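PDB 2Q1D: 2-dehydro-3-deoxy-D-arabinonate dehydratase from Sulfolobus solfataricus, which catalyses the dehydration of 2-dehydro-3-deoxy-D-arabinonate to 2,5-dioxopentanoate, with magnesium or calcium as cofactor, in a pentose oxidation pathway. Local coordinates for residues A[121-126]-A[181-186]; A[139-144]-A[166-171]. One frame throughout, in Å; residues are numbered along the deposited sequence.

Contact 1. Residues A[121-126]-A[181-186]; sequences PNRCVG and SKIYAG. With DO4 (2,5-dioxopentanoic acid), chain C.
Arg123 reaches across to Ile183 and Tyr184 in the catalytic domain of the FAH fold, where the 3-10 turn 121-123 leading into the short strand 124-125 meets the chain leaving helix 178-182. The arginine is extended from CG to NE, and its side chain crosses that of Ile183 obliquely, with Ile183 CG2 3.6 Å from Arg123 NE. That methyl is anti to the backbone N of Ile183, which directs it at the arginine, while the backbone N of Tyr184 lies at the guanidinium edge, near its plane. The polar end is held by Thr120 and, in the second subunit, by Glu75 through a salt bridge and Asn244 through a hydrogen bond. Shortened to alanine, this position would probably leave Glu75 of the second subunit without its ion-pair mate and open a gap beside the Ile183 methyl. One residue before Ile183, the chain of Lys182, bent at chi2 (-79°), carries its amine to the ligand, where NZ donates a hydrogen bond to O5 of 2,5-dioxopentanoic acid (2.9 Å). Gly186 CA lies 4.3 Å from Val125 CG1, and Gly186 N donates a weak hydrogen bond to Arg123 O at 3.3 Å.

Contact 2. Residues A[139-144]-A[166-171]; sequences WTLPEP and SARDLE. With MG (magnesium ion), chain B; DO4 (2,5-dioxopentanoic acid), chain C.
Leu141 and Ser166 form a single antiparallel bridge, a hydrogen-bonded pair, at the edge of the metal site in the FAH-type catalytic domain. Leu141 N donates to Ser166 O, and Ser166 N returns an almost straight bond to Leu141 O (3.0 Å, 175°). The segments run roughly antiparallel, and beyond the bridge Ala167, centre of an inverse gamma turn and N-cap of helix 168-173, turns the chain so that Asp169 N can bond to Trp139 O. Arg168 lies alongside Trp139, both side chains pointing the same way. Its CB sits over one face of the indole, 3.8 Å from the centroid of the six-membered ring in a CH-pi contact, and the guanidinium is inclined 43° to the ring with Trp139 CH2 over one of its faces. Arg168 CG rests against Leu141 CB; the bends at chi2 and chi3 beyond it bring NE into a salt bridge with Glu171 OE1 (3.5 Å). Glu143 crosses Arg168 at about a right angle and divides its carboxylate between two tasks. OE1 accepts a hydrogen bond from a water that also donates to Glu171 OE1. OE2 binds magnesium, alongside Glu145 and Asp164, a water and the ligand's O2 and O5, with a Glu143 OE2 to magnesium distance of 2.3 Å.

Along the chain, residues 139-144 and 166-171 of contact 2 both fall between the two halves of contact 1, and helices 168-173 and 178-182 follow one another. The contact centres are about 13 Å apart, yet the two touch: Lys182 NZ is 2.9 Å from Ser166 OG, Ser181 O is 3.1 Å from Ala167 N, both probable hydrogen bonds, and Tyr184 packs on Thr140. Each also meets the bound 2,5-dioxopentanoic acid, contact 1 through the substrate-binding Lys182 and contact 2 through the Glu143-held magnesium, which also binds the ligand. Both lie within the FAH-family domain; contact 2 holds a metal ligand, and contact 1 reaches from the substrate lysine to residues of the second subunit.

Contact 1. Residues A[121-126]-A[181-186]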
loop_
_atom_site.group_PDB
_atom_site.type_symbol
_atom_site.label_atom_id
_atom_site.label_comp_id
_atom_site.label_asym_id
_atom_site.label_seq_id
_atom_site.Cartn_x
_atom_site.Cartn_y
_atom_site.Cartn_z
ATOM N N PRO A 121 10.127 2.184 18.341
ATOM C CA PRO A 121 9.980 0.730 18.234
ATOM C C PRO A 121 11.255 0.017 17.753
ATOM O O PRO A 121 11.557 -1.085 18.210
ATOM C CB PRO A 121 8.839 0.561 17.205
ATOM C CG PRO A 121 8.817 1.829 16.443
ATOM C CD PRO A 121 9.182 2.885 17.446
ATOM N N ASN A 122 12.004 0.640 16.854
ATOM C CA ASN A 122 13.194 -0.011 16.336
ATOM C C ASN A 122 14.373 0.001 17.333
ATOM O O ASN A 122 15.395 -0.610 17.084
ATOM C CB ASN A 122 13.584 0.580 14.969
ATOM C CG ASN A 122 14.160 1.996 15.089
ATOM O OD1 ASN A 122 13.573 2.885 15.730
ATOM N ND2 ASN A 122 15.319 2.203 14.483
ATOM N N ARG A 123 14.228 0.693 18.454
ATOM C CA ARG A 123 15.220 0.664 19.531
ATOM C C ARG A 123 14.821 -0.314 20.637
ATOM O O ARG A 123 15.534 -0.469 21.623
ATOM C CB ARG A 123 15.402 2.054 20.137
ATOM C CG ARG A 123 16.038 3.080 19.214
ATOM C CD ARG A 123 16.100 4.398 19.930
ATOM N NE ARG A 123 16.862 5.429 19.217
ATOM C CZ ARG A 123 16.373 6.202 18.247
ATOM N NH1 ARG A 123 15.109 6.051 17.844
ATOM N NH2 ARG A 123 17.148 7.113 17.665
ATOM N N CYS A 124 13.677 -0.965 20.480
ATOM C CA CYS A 124 13.220 -1.962 21.424
ATOM C C CYS A 124 13.550 -3.363 20.919
ATOM O O CYS A 124 13.774 -3.577 19.717
ATOM C CB CYS A 124 11.707 -1.859 21.589
ATOM S SG CYS A 124 11.153 -0.351 22.360
ATOM N N VAL A 125 13.553 -4.324 21.841
ATOM C CA VAL A 125 13.795 -5.729 21.505
ATOM C C VAL A 125 12.912 -6.588 22.404
ATOM O O VAL A 125 12.346 -6.090 23.379
ATOM C CB VAL A 125 15.309 -6.142 21.670
ATOM C CG1 VAL A 125 16.255 -5.250 20.835
ATOM C CG2 VAL A 125 15.730 -6.175 23.154
ATOM N N GLY A 126 12.798 -7.870 22.089
ATOM C CA GLY A 126 11.952 -8.743 22.883
ATOM C C GLY A 126 12.618 -9.936 23.543
ATOM O O GLY A 126 13.852 -10.070 23.556
ATOM N N SER A 181 21.825 8.495 28.149
ATOM C CA SER A 181 21.877 7.349 29.033
ATOM C C SER A 181 20.702 6.404 28.834
ATOM O O SER A 181 20.800 5.233 29.176
ATOM C CB SER A 181 21.921 7.808 30.487
ATOM O OG SER A 181 20.652 7.685 31.100
ATOM N N LYS A 182 19.600 6.907 28.276
ATOM C CA LYS A 182 18.343 6.142 28.184
ATOM C C LYS A 182 17.945 5.635 26.783
ATOM O O LYS A 182 17.245 4.623 26.672
ATOM C CB LYS A 182 17.182 6.946 28.792
ATOM C CG LYS A 182 17.214 7.092 30.318
ATOM C CD LYS A 182 16.720 5.839 31.020
ATOM C CE LYS A 182 16.628 6.073 32.494
ATOM N NZ LYS A 182 16.048 4.909 33.190
ATOM N N ILE A 183 18.390 6.331 25.730
ATOM C CA ILE A 183 17.877 6.128 24.360
ATOM C C ILE A 183 18.992 5.728 23.426
ATOM O O ILE A 183 19.835 6.553 23.118
ATOM C CB ILE A 183 17.245 7.459 23.772
ATOM C CG1 ILE A 183 16.196 8.061 24.729
ATOM C CG2 ILE A 183 16.658 7.231 22.362
ATOM C CD1 ILE A 183 15.714 9.473 24.341
ATOM N N TYR A 184 18.981 4.482 22.958
ATOM C CA TYR A 184 19.991 3.971 21.996
ATOM C C TYR A 184 19.568 2.557 21.543
ATOM O O TYR A 184 18.703 1.929 22.170
ATOM C CB TYR A 184 21.418 3.939 22.610
ATOM C CG TYR A 184 21.472 3.151 23.901
ATOM C CD1 TYR A 184 21.692 1.778 23.885
ATOM C CD2 TYR A 184 21.257 3.766 25.128
ATOM C CE1 TYR A 184 21.716 1.030 25.062
ATOM C CE2 TYR A 184 21.274 3.034 26.317
ATOM C CZ TYR A 184 21.505 1.656 26.278
ATOM O OH TYR A 184 21.514 0.898 27.440
ATOM N N ALA A 185 20.175 2.044 20.475
ATOM C CA ALA A 185 19.770 0.745 19.955
ATOM C C ALA A 185 19.856 -0.311 21.058
ATOM O O ALA A 185 20.902 -0.475 21.680
ATOM C CB ALA A 185 20.626 0.358 18.776
ATOM N N GLY A 186 18.755 -0.998 21.325
ATOM C CA GLY A 186 18.769 -2.047 22.318
ATOM C C GLY A 186 18.702 -1.564 23.751
ATOM O O GLY A 186 18.887 -2.348 24.683
HETATM O O3 DO4 C . 17.069 8.956 36.470
HETATM C C5 DO4 C . 15.872 9.009 36.245
HETATM C C4 DO4 C . 15.157 7.770 35.763
HETATM C C3 DO4 C . 14.534 7.047 36.952
HETATM C C2 DO4 C . 13.998 5.721 36.475
HETATM O O5 DO4 C . 14.137 5.385 35.306
HETATM C C1 DO4 C . 13.306 4.812 37.386
HETATM O O1 DO4 C . 13.138 5.136 38.587
HETATM O O2 DO4 C . 12.894 3.724 36.914
#

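Contact 2. Residues A[139-144]-A[166-171]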
loop_
_atom_site.group_PDB
_atom_site.type_symbol
_atom_site.label_atom_id
_atom_site.label_comp_id
_atom_site.label_asym_id
_atom_site.label_seq_id
_atom_site.Cartn_x
_atom_site.Cartn_y
_atom_site.Cartn_z
ATOM N N TRP A 139 29.045 1.517 33.451
ATOM C CA TRP A 139 28.157 1.006 34.492
ATOM C C TRP A 139 26.706 1.139 34.003
ATOM O O TRP A 139 26.039 2.155 34.248
ATOM C CB TRP A 139 28.402 1.757 35.823
ATOM C CG TRP A 139 27.481 1.397 36.957
ATOM C CD1 TRP A 139 27.103 0.140 37.349
ATOM C CD2 TRP A 139 26.829 2.309 37.863
ATOM N NE1 TRP A 139 26.248 0.211 38.431
ATOM C CE2 TRP A 139 26.061 1.528 38.767
ATOM C CE3 TRP A 139 26.812 3.710 37.995
ATOM C CZ2 TRP A 139 25.283 2.103 39.793
ATOM C CZ3 TRP A 139 26.037 4.285 39.022
ATOM C CH2 TRP A 139 25.281 3.477 39.901
ATOM N N THR A 140 26.245 0.122 33.278
ATOM C CA THR A 140 24.882 0.069 32.756
ATOM C C THR A 140 24.088 -0.955 33.568
ATOM O O THR A 140 24.524 -2.081 33.740
ATOM C CB THR A 140 24.891 -0.275 31.244
ATOM O OG1 THR A 140 25.563 0.768 30.537
ATOM C CG2 THR A 140 23.499 -0.411 30.686
ATOM N N LEU A 141 22.938 -0.549 34.091
ATOM C CA LEU A 141 22.111 -1.444 34.879
ATOM C C LEU A 141 20.792 -1.688 34.183
ATOM O O LEU A 141 20.261 -0.787 33.545
ATOM C CB LEU A 141 21.847 -0.879 36.278
ATOM C CG LEU A 141 22.985 -0.775 37.304
ATOM C CD1 LEU A 141 22.431 -0.392 38.689
ATOM C CD2 LEU A 141 23.805 -2.061 37.387
ATOM N N PRO A 142 20.267 -2.917 34.277
ATOM C CA PRO A 142 18.906 -3.125 33.839
ATOM C C PRO A 142 17.963 -2.595 34.904
ATOM O O PRO A 142 18.288 -2.676 36.090
ATOM C CB PRO A 142 18.805 -4.647 33.749
ATOM C CG PRO A 142 19.790 -5.154 34.728
ATOM C CD PRO A 142 20.897 -4.163 34.757
ATOM N N GLU A 143 16.824 -2.043 34.481
ATOM C CA GLU A 143 15.798 -1.550 35.399
ATOM C C GLU A 143 14.466 -2.282 35.159
ATOM O O GLU A 143 13.728 -1.961 34.225
ATOM C CB GLU A 143 15.630 -0.029 35.284
ATOM C CG GLU A 143 16.917 0.817 35.417
ATOM C CD GLU A 143 16.643 2.309 35.710
ATOM O OE1 GLU A 143 17.595 3.052 36.022
ATOM O OE2 GLU A 143 15.476 2.755 35.644
ATOM N N PRO A 144 14.163 -3.288 35.996
ATOM C CA PRO A 144 12.944 -4.102 35.895
ATOM C C PRO A 144 11.717 -3.315 36.316
ATOM O O PRO A 144 11.663 -2.816 37.448
ATOM C CB PRO A 144 13.190 -5.214 36.909
ATOM C CG PRO A 144 14.102 -4.586 37.929
ATOM C CD PRO A 144 15.012 -3.706 37.125
ATOM N N SER A 166 19.549 1.230 31.447
ATOM C CA SER A 166 20.061 2.600 31.654
ATOM C C SER A 166 21.559 2.661 31.970
ATOM O O SER A 166 22.050 1.945 32.843
ATOM C CB SER A 166 19.284 3.307 32.772
ATOM O OG SER A 166 17.965 2.791 32.905
ATOM N N ALA A 167 22.267 3.536 31.259
ATOM C CA ALA A 167 23.683 3.786 31.490
ATOM C C ALA A 167 23.825 4.729 32.680
ATOM O O ALA A 167 24.120 5.923 32.527
ATOM C CB ALA A 167 24.324 4.380 30.264
ATOM N N ARG A 168 23.616 4.167 33.867
ATOM C CA ARG A 168 23.657 4.885 35.129
ATOM C C ARG A 168 24.887 5.760 35.374
ATOM O O ARG A 168 24.804 6.756 36.094
ATOM C CB ARG A 168 23.513 3.877 36.256
ATOM C CG ARG A 168 22.169 3.187 36.266
ATOM C CD ARG A 168 21.036 4.185 36.563
ATOM N NE ARG A 168 21.370 5.036 37.702
ATOM C CZ ARG A 168 21.256 4.668 38.975
ATOM N NH1 ARG A 168 20.800 3.459 39.297
ATOM N NH2 ARG A 168 21.602 5.518 39.928
ATOM N N ASP A 169 26.024 5.390 34.794
ATOM C CA ASP A 169 27.250 6.159 35.010
ATOM C C ASP A 169 27.230 7.487 34.276
ATOM O O ASP A 169 27.658 8.507 34.817
ATOM C CB ASP A 169 28.512 5.344 34.670
ATOM C CG ASP A 169 28.539 4.835 33.232
ATOM O OD1 ASP A 169 27.514 4.270 32.747
ATOM O OD2 ASP A 169 29.617 4.985 32.603
ATOM N N LEU A 170 26.704 7.473 33.054
ATOM C CA LEU A 170 26.565 8.689 32.265
ATOM C C LEU A 170 25.556 9.659 32.897
ATOM O O LEU A 170 25.700 10.887 32.789
ATOM C CB LEU A 170 26.175 8.349 30.830
ATOM C CG LEU A 170 27.187 7.561 29.991
ATOM C CD1 LEU A 170 26.801 7.633 28.520
ATOM C CD2 LEU A 170 28.615 8.059 30.175
ATOM N N GLU A 171 24.554 9.100 33.570
ATOM C CA GLU A 171 23.543 9.895 34.244
ATOM C C GLU A 171 24.074 10.553 35.516
ATOM O O GLU A 171 23.848 11.741 35.747
ATOM C CB GLU A 171 22.328 9.027 34.567
ATOM C CG GLU A 171 21.348 9.639 35.543
ATOM C CD GLU A 171 20.298 8.646 35.997
ATOM O OE1 GLU A 171 20.248 7.522 35.448
ATOM O OE2 GLU A 171 19.511 8.988 36.903
HETATM MG MG MG B . 13.450 3.465 34.773
HETATM O O3 DO4 C . 17.069 8.956 36.470
HETATM C C5 DO4 C . 15.872 9.009 36.245
HETATM C C4 DO4 C . 15.157 7.770 35.763
HETATM C C3 DO4 C . 14.534 7.047 36.952
HETATM C C2 DO4 C . 13.998 5.721 36.475
HETATM O O5 DO4 C . 14.137 5.385 35.306
HETATM C C1 DO4 C . 13.306 4.812 37.386
HETATM O O1 DO4 C . 13.138 5.136 38.587
HETATM O O2 DO4 C . 12.894 3.724 36.914
HETATM O O HOH W 1 18.067 5.831 35.172
HETATM O O HOH W 2 11.587 3.880 34.042
#